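Local coordinates for protein anopheles gambiae adenosine kinase (Anopheles gambiae, PDB 3LOO) that catalyses the phosphorylation of adenosine to AMP as a pfkB-family (ribokinase-like) kinase, here holding the bisubstrate-like dinucleotide bis(adenosine)-5'-tetraphosphate, at residues Gly24-Ile36 with Tyr77-Val89. Sequence-based numbering, arbitrary orientation.
Sequences GMLVGLGNPLLDI and YIAGGSVQNSLRV. With B4P (bis(adenosine)-5'-tetraphosphate), chain D.
Asp35 and Ile78 pair antiparallel through both backbone bonds, Asp35 N to Ile78 O and Ile78 N to Asp35 O (2.8 Å), while the axes of strand 26-29 and helix 82-89 approach to 8.2 Å, directions 155° apart. On one face of the strand pair, Leu34 sets its CD2 over the Tyr77 ring, 4.0 Å from the centroid and displaced toward the rim; Ile36 CG1 meets the same ring in plane at its CE1 edge, Ile36 and Tyr77 lying side by side and pointing the same way. Chi1 of -179° swings Leu34 CG toward strand 77-80, and with chi2 60° CD1 touches Ile78 O. Tyr77 OH bonds to Tyr111 OH of helix 110-122. The other face carries Asp35, whose carboxylate grips one ribose of the dinucleotide with both oxygens: OD1 takes O2E and OD2 takes O3E, each at 2.6 Å. Gly81, the N-cap residue, gives its N-H to O2E (2.8 Å), and Asn85 ND2 reaches O3E. Asp317 OD2 also accepts from Asn85 ND2, and Asn313 ND2 bonds to Asp35 OD2. Gly80-Gly81, where the small lid sheet joins the large central sheet, is consistent with the di-glycine hinge of ribokinase-family kinases. Asn31 ND2 donates to adenine N1A, Ser82 N to N3A, and Leu33 CD2 touches C2A. Gln84, extended, lays its NE2 against Pro32 CB and donates in its amide plane to Gly80 O (3.0 Å); its OE1 bonds to Tyr128. On the helix side turned to strand 26-29, Val83 CG1 and Leu87 CD2 pack on Gly28, and the Leu87 and Leu26 side chains cross, Leu87 CD1 4.0 Å from Leu26 CD2.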
loop_
_atom_site.group_PDB
_atom_site.type_symbol
_atom_site.label_atom_id
_atom_site.label_comp_id
_atom_site.label_asym_id
_atom_site.label_seq_id
_atom_site.Cartn_x
_atom_site.Cartn_y
_atom_site.Cartn_z
ATOM N N GLY A 24 -2.583 -11.181 15.253
ATOM C CA GLY A 24 -1.907 -11.712 14.076
ATOM C C GLY A 24 -2.816 -12.318 13.013
ATOM O O GLY A 24 -2.402 -13.205 12.296
ATOM N N MET A 25 -4.036 -11.820 12.860
ATOM C CA MET A 25 -4.866 -12.312 11.752
ATOM C C MET A 25 -4.366 -11.864 10.348
ATOM O O MET A 25 -4.565 -12.577 9.346
ATOM C CB MET A 25 -6.313 -11.879 11.939
ATOM C CG MET A 25 -6.886 -12.314 13.307
ATOM S SD MET A 25 -8.582 -11.856 13.459
ATOM C CE MET A 25 -8.598 -10.122 13.644
ATOM N N LEU A 26 -3.746 -10.675 10.294
ATOM C CA LEU A 26 -3.360 -10.043 9.033
ATOM C C LEU A 26 -1.849 -9.855 9.061
ATOM O O LEU A 26 -1.322 -9.335 10.037
ATOM C CB LEU A 26 -4.056 -8.686 8.931
ATOM C CG LEU A 26 -3.566 -7.721 7.841
ATOM C CD1 LEU A 26 -3.731 -8.335 6.431
ATOM C CD2 LEU A 26 -4.340 -6.406 7.940
ATOM N N VAL A 27 -1.138 -10.337 8.042
ATOM C CA VAL A 27 0.244 -9.914 7.872
ATOM C C VAL A 27 0.421 -9.094 6.601
ATOM O O VAL A 27 -0.132 -9.437 5.563
ATOM C CB VAL A 27 1.365 -10.983 8.087
ATOM C CG1 VAL A 27 0.895 -12.271 8.658
ATOM C CG2 VAL A 27 2.343 -11.120 6.876
ATOM N N GLY A 28 1.148 -7.985 6.749
ATOM C CA GLY A 28 1.486 -7.084 5.664
ATOM C C GLY A 28 2.982 -7.065 5.469
ATOM O O GLY A 28 3.729 -7.055 6.426
ATOM N N LEU A 29 3.433 -7.067 4.218
ATOM C CA LEU A 29 4.843 -6.940 3.900
ATOM C C LEU A 29 4.981 -5.687 3.035
ATOM O O LEU A 29 4.252 -5.534 2.080
ATOM C CB LEU A 29 5.322 -8.128 3.066
ATOM C CG LEU A 29 5.523 -9.521 3.668
ATOM C CD1 LEU A 29 4.246 -10.065 4.151
ATOM C CD2 LEU A 29 6.036 -10.429 2.507
ATOM N N GLY A 30 5.914 -4.806 3.384
ATOM C CA GLY A 30 6.110 -3.599 2.604
ATOM C C GLY A 30 7.378 -2.853 2.985
ATOM O O GLY A 30 8.276 -3.402 3.655
ATOM N N ASN A 31 7.407 -1.577 2.599
ATOM C CA ASN A 31 8.551 -0.740 2.799
ATOM C C ASN A 31 8.197 0.314 3.816
ATOM O O ASN A 31 7.393 1.197 3.518
ATOM C CB ASN A 31 8.948 0.007 1.498
ATOM C CG ASN A 31 9.102 -0.910 0.304
ATOM O OD1 ASN A 31 9.547 -2.068 0.448
ATOM N ND2 ASN A 31 8.783 -0.382 -0.903
ATOM N N PRO A 32 8.799 0.236 5.016
ATOM C CA PRO A 32 8.460 1.290 5.975
ATOM C C PRO A 32 9.331 2.511 5.700
ATOM O O PRO A 32 10.552 2.427 5.752
ATOM C CB PRO A 32 8.791 0.658 7.342
ATOM C CG PRO A 32 9.791 -0.430 7.032
ATOM C CD PRO A 32 9.775 -0.732 5.538
ATOM N N LEU A 33 8.676 3.650 5.474
ATOM C CA LEU A 33 9.332 4.833 5.021
ATOM C C LEU A 33 8.808 6.008 5.842
ATOM O O LEU A 33 7.620 6.034 6.197
ATOM C CB LEU A 33 8.950 5.064 3.546
ATOM C CG LEU A 33 9.728 4.626 2.295
ATOM C CD1 LEU A 33 10.641 3.454 2.437
ATOM C CD2 LEU A 33 8.836 4.583 1.034
ATOM N N LEU A 34 9.689 6.972 6.113
ATOM C CA LEU A 34 9.287 8.225 6.733
ATOM C C LEU A 34 9.028 9.200 5.594
ATOM O O LEU A 34 9.926 9.447 4.771
ATOM C CB LEU A 34 10.403 8.757 7.649
ATOM C CG LEU A 34 10.116 10.085 8.418
ATOM C CD1 LEU A 34 8.881 10.001 9.376
ATOM C CD2 LEU A 34 11.354 10.573 9.209
ATOM N N ASP A 35 7.820 9.769 5.552
ATOM C CA ASP A 35 7.501 10.755 4.546
ATOM C C ASP A 35 8.075 12.104 4.966
ATOM O O ASP A 35 7.969 12.506 6.147
ATOM C CB ASP A 35 5.980 10.868 4.327
ATOM C CG ASP A 35 5.366 9.630 3.626
ATOM O OD1 ASP A 35 6.114 8.757 3.107
ATOM O OD2 ASP A 35 4.110 9.562 3.570
ATOM N N ILE A 36 8.653 12.798 3.979
ATOM C CA ILE A 36 9.127 14.160 4.151
ATOM C C ILE A 36 8.308 15.035 3.205
ATOM O O ILE A 36 8.485 15.027 1.989
ATOM C CB ILE A 36 10.653 14.260 3.889
ATOM C CG1 ILE A 36 11.404 13.285 4.772
ATOM C CG2 ILE A 36 11.169 15.672 4.115
ATOM C CD1 ILE A 36 12.857 13.157 4.421
ATOM N N TYR A 77 7.696 15.674 8.937
ATOM C CA TYR A 77 7.949 14.237 8.989
ATOM C C TYR A 77 6.651 13.493 9.266
ATOM O O TYR A 77 5.973 13.779 10.250
ATOM C CB TYR A 77 8.942 13.922 10.109
ATOM C CG TYR A 77 10.392 14.245 9.807
ATOM C CD1 TYR A 77 10.930 14.043 8.515
ATOM C CD2 TYR A 77 11.254 14.673 10.823
ATOM C CE1 TYR A 77 12.285 14.313 8.244
ATOM C CE2 TYR A 77 12.615 14.944 10.556
ATOM C CZ TYR A 77 13.115 14.760 9.271
ATOM O OH TYR A 77 14.454 14.980 9.016
ATOM N N ILE A 78 6.303 12.527 8.420
ATOM C CA ILE A 78 5.075 11.776 8.628
ATOM C C ILE A 78 5.351 10.323 8.408
ATOM O O ILE A 78 5.962 9.954 7.409
ATOM C CB ILE A 78 3.889 12.249 7.716
ATOM C CG1 ILE A 78 3.746 13.770 7.756
ATOM C CG2 ILE A 78 2.591 11.612 8.205
ATOM C CD1 ILE A 78 2.956 14.397 6.547
ATOM N N ALA A 79 4.919 9.489 9.345
ATOM C CA ALA A 79 5.115 8.038 9.187
ATOM C C ALA A 79 4.417 7.588 7.911
ATOM O O ALA A 79 3.275 7.951 7.694
ATOM C CB ALA A 79 4.545 7.307 10.405
ATOM N N GLY A 80 5.104 6.864 7.036
ATOM C CA GLY A 80 4.503 6.439 5.757
ATOM C C GLY A 80 4.906 5.050 5.319
ATOM O O GLY A 80 5.136 4.170 6.146
ATOM N N GLY A 81 5.020 4.860 4.010
ATOM C CA GLY A 81 5.043 3.516 3.448
ATOM C C GLY A 81 3.597 3.030 3.278
ATOM O O GLY A 81 2.765 3.093 4.209
ATOM N N SER A 82 3.290 2.601 2.065
ATOM C CA SER A 82 1.926 2.228 1.685
ATOM C C SER A 82 1.273 1.176 2.628
ATOM O O SER A 82 0.237 1.433 3.213
ATOM C CB SER A 82 1.936 1.702 0.250
ATOM O OG SER A 82 0.621 1.390 -0.161
ATOM N N VAL A 83 1.880 0.003 2.743
ATOM C CA VAL A 83 1.308 -1.095 3.515
ATOM C C VAL A 83 1.287 -0.723 5.003
ATOM O O VAL A 83 0.311 -0.990 5.696
ATOM C CB VAL A 83 2.129 -2.441 3.322
ATOM C CG1 VAL A 83 1.595 -3.548 4.285
ATOM C CG2 VAL A 83 2.065 -2.889 1.880
ATOM N N GLN A 84 2.365 -0.099 5.491
ATOM C CA GLN A 84 2.370 0.423 6.850
ATOM C C GLN A 84 1.192 1.357 7.157
ATOM O O GLN A 84 0.521 1.181 8.192
ATOM C CB GLN A 84 3.708 1.089 7.204
ATOM C CG GLN A 84 3.855 1.246 8.720
ATOM C CD GLN A 84 5.286 1.530 9.169
ATOM O OE1 GLN A 84 5.742 0.943 10.139
ATOM N NE2 GLN A 84 5.976 2.482 8.501
ATOM N N ASN A 85 0.949 2.325 6.272
ATOM C CA ASN A 85 -0.180 3.241 6.389
ATOM C C ASN A 85 -1.510 2.473 6.483
ATOM O O ASN A 85 -2.354 2.788 7.311
ATOM C CB ASN A 85 -0.335 4.124 5.137
ATOM C CG ASN A 85 0.674 5.270 5.047
ATOM O OD1 ASN A 85 1.293 5.680 6.029
ATOM N ND2 ASN A 85 0.856 5.770 3.816
ATOM N N SER A 86 -1.698 1.503 5.579
ATOM C CA SER A 86 -2.932 0.732 5.529
ATOM C C SER A 86 -3.161 -0.058 6.835
ATOM O O SER A 86 -4.265 -0.080 7.377
ATOM C CB SER A 86 -2.925 -0.188 4.298
ATOM O OG SER A 86 -3.132 0.554 3.091
ATOM N N LEU A 87 -2.116 -0.716 7.326
ATOM C CA LEU A 87 -2.220 -1.454 8.589
ATOM C C LEU A 87 -2.479 -0.529 9.809
ATOM O O LEU A 87 -3.232 -0.903 10.724
ATOM C CB LEU A 87 -0.997 -2.359 8.780
ATOM C CG LEU A 87 -1.172 -3.754 8.204
ATOM C CD1 LEU A 87 -1.514 -3.812 6.725
ATOM C CD2 LEU A 87 0.102 -4.610 8.506
ATOM N N ARG A 88 -1.926 0.689 9.789
ATOM C CA ARG A 88 -2.182 1.663 10.854
ATOM C C ARG A 88 -3.657 2.118 10.836
ATOM O O ARG A 88 -4.303 2.155 11.892
ATOM C CB ARG A 88 -1.200 2.854 10.785
ATOM C CG ARG A 88 0.290 2.492 11.112
ATOM C CD ARG A 88 1.246 3.703 10.872
ATOM N NE ARG A 88 0.673 4.874 11.555
ATOM C CZ ARG A 88 0.671 6.124 11.104
ATOM N NH1 ARG A 88 1.236 6.451 9.944
ATOM N NH2 ARG A 88 0.087 7.065 11.836
ATOM N N VAL A 89 -4.185 2.413 9.645
ATOM C CA VAL A 89 -5.610 2.736 9.495
ATOM C C VAL A 89 -6.512 1.569 9.923
ATOM O O VAL A 89 -7.446 1.777 10.695
ATOM C CB VAL A 89 -5.955 3.305 8.059
ATOM C CG1 VAL A 89 -7.516 3.490 7.831
ATOM C CG2 VAL A 89 -5.165 4.610 7.802
HETATM P PA B4P D . -0.489 8.891 -2.174
HETATM O O1A B4P D . -0.812 10.060 -1.256
HETATM O O2A B4P D . 0.259 9.198 -3.470
HETATM O O3A B4P D . -1.909 8.329 -2.670
HETATM P PB B4P D . -2.340 6.815 -2.417
HETATM O O1B B4P D . -2.593 6.547 -0.932
HETATM O O2B B4P D . -1.520 5.829 -3.231
HETATM O O3B B4P D . -3.771 7.257 -3.139
HETATM P PG B4P D . -4.432 6.653 -4.477
HETATM O O1G B4P D . -4.081 7.446 -5.690
HETATM O O2G B4P D . -4.041 5.189 -4.529
HETATM O O3G B4P D . -6.008 6.737 -4.208
HETATM P PD B4P D . -7.146 7.671 -4.866
HETATM O O1D B4P D . -6.569 9.023 -5.074
HETATM O O2D B4P D . -7.874 6.976 -5.982
HETATM O O5E B4P D . 0.244 7.702 -1.344
HETATM C C5E B4P D . 1.217 8.215 -0.460
HETATM C C4E B4P D . 2.067 7.171 0.205
HETATM O O4E B4P D . 2.779 6.354 -0.725
HETATM C C3E B4P D . 3.140 7.881 0.982
HETATM O O3E B4P D . 2.729 7.779 2.360
HETATM C C2E B4P D . 4.408 7.069 0.739
HETATM O O2E B4P D . 5.116 6.679 1.922
HETATM C C1E B4P D . 3.916 5.854 -0.072
HETATM N N9A B4P D . 4.941 5.463 -1.056
HETATM C C8A B4P D . 5.388 6.163 -2.138
HETATM N N7A B4P D . 6.350 5.416 -2.756
HETATM C C5A B4P D . 6.538 4.262 -2.050
HETATM C C6A B4P D . 7.357 3.129 -2.191
HETATM N N6A B4P D . 8.283 2.996 -3.191
HETATM N N1A B4P D . 7.274 2.141 -1.265
HETATM C C2A B4P D . 6.381 2.205 -0.246
HETATM N N3A B4P D . 5.577 3.272 -0.099
HETATM C C4A B4P D . 5.631 4.298 -0.987
HETATM O O5F B4P D . -8.112 7.781 -3.591
HETATM C C5F B4P D . -8.479 6.642 -2.823
HETATM C C4F B4P D . -9.739 7.029 -2.050
HETATM O O4F B4P D . -9.593 8.295 -1.383
HETATM C C3F B4P D . -10.904 7.274 -2.994
HETATM O O3F B4P D . -11.476 6.031 -3.379
HETATM C C2F B4P D . -11.823 8.138 -2.152
HETATM O O2F B4P D . -12.613 7.320 -1.266
HETATM C C1F B4P D . -10.832 9.017 -1.367
HETATM N N9B B4P D . -10.652 10.287 -2.140
HETATM C C8B B4P D . -9.606 10.589 -2.935
HETATM N N7B B4P D . -9.762 11.811 -3.499
HETATM C C5B B4P D . -10.932 12.330 -3.072
HETATM C C6B B4P D . -11.640 13.507 -3.299
HETATM N N6B B4P D . -11.112 14.445 -4.126
HETATM N N1B B4P D . -12.840 13.711 -2.672
HETATM C C2B B4P D . -13.369 12.777 -1.843
HETATM N N3B B4P D . -12.728 11.600 -1.593
HETATM C C4B B4P D . -11.522 11.320 -2.180
HETATM O O HOH W 1 4.911 0.125 4.103
#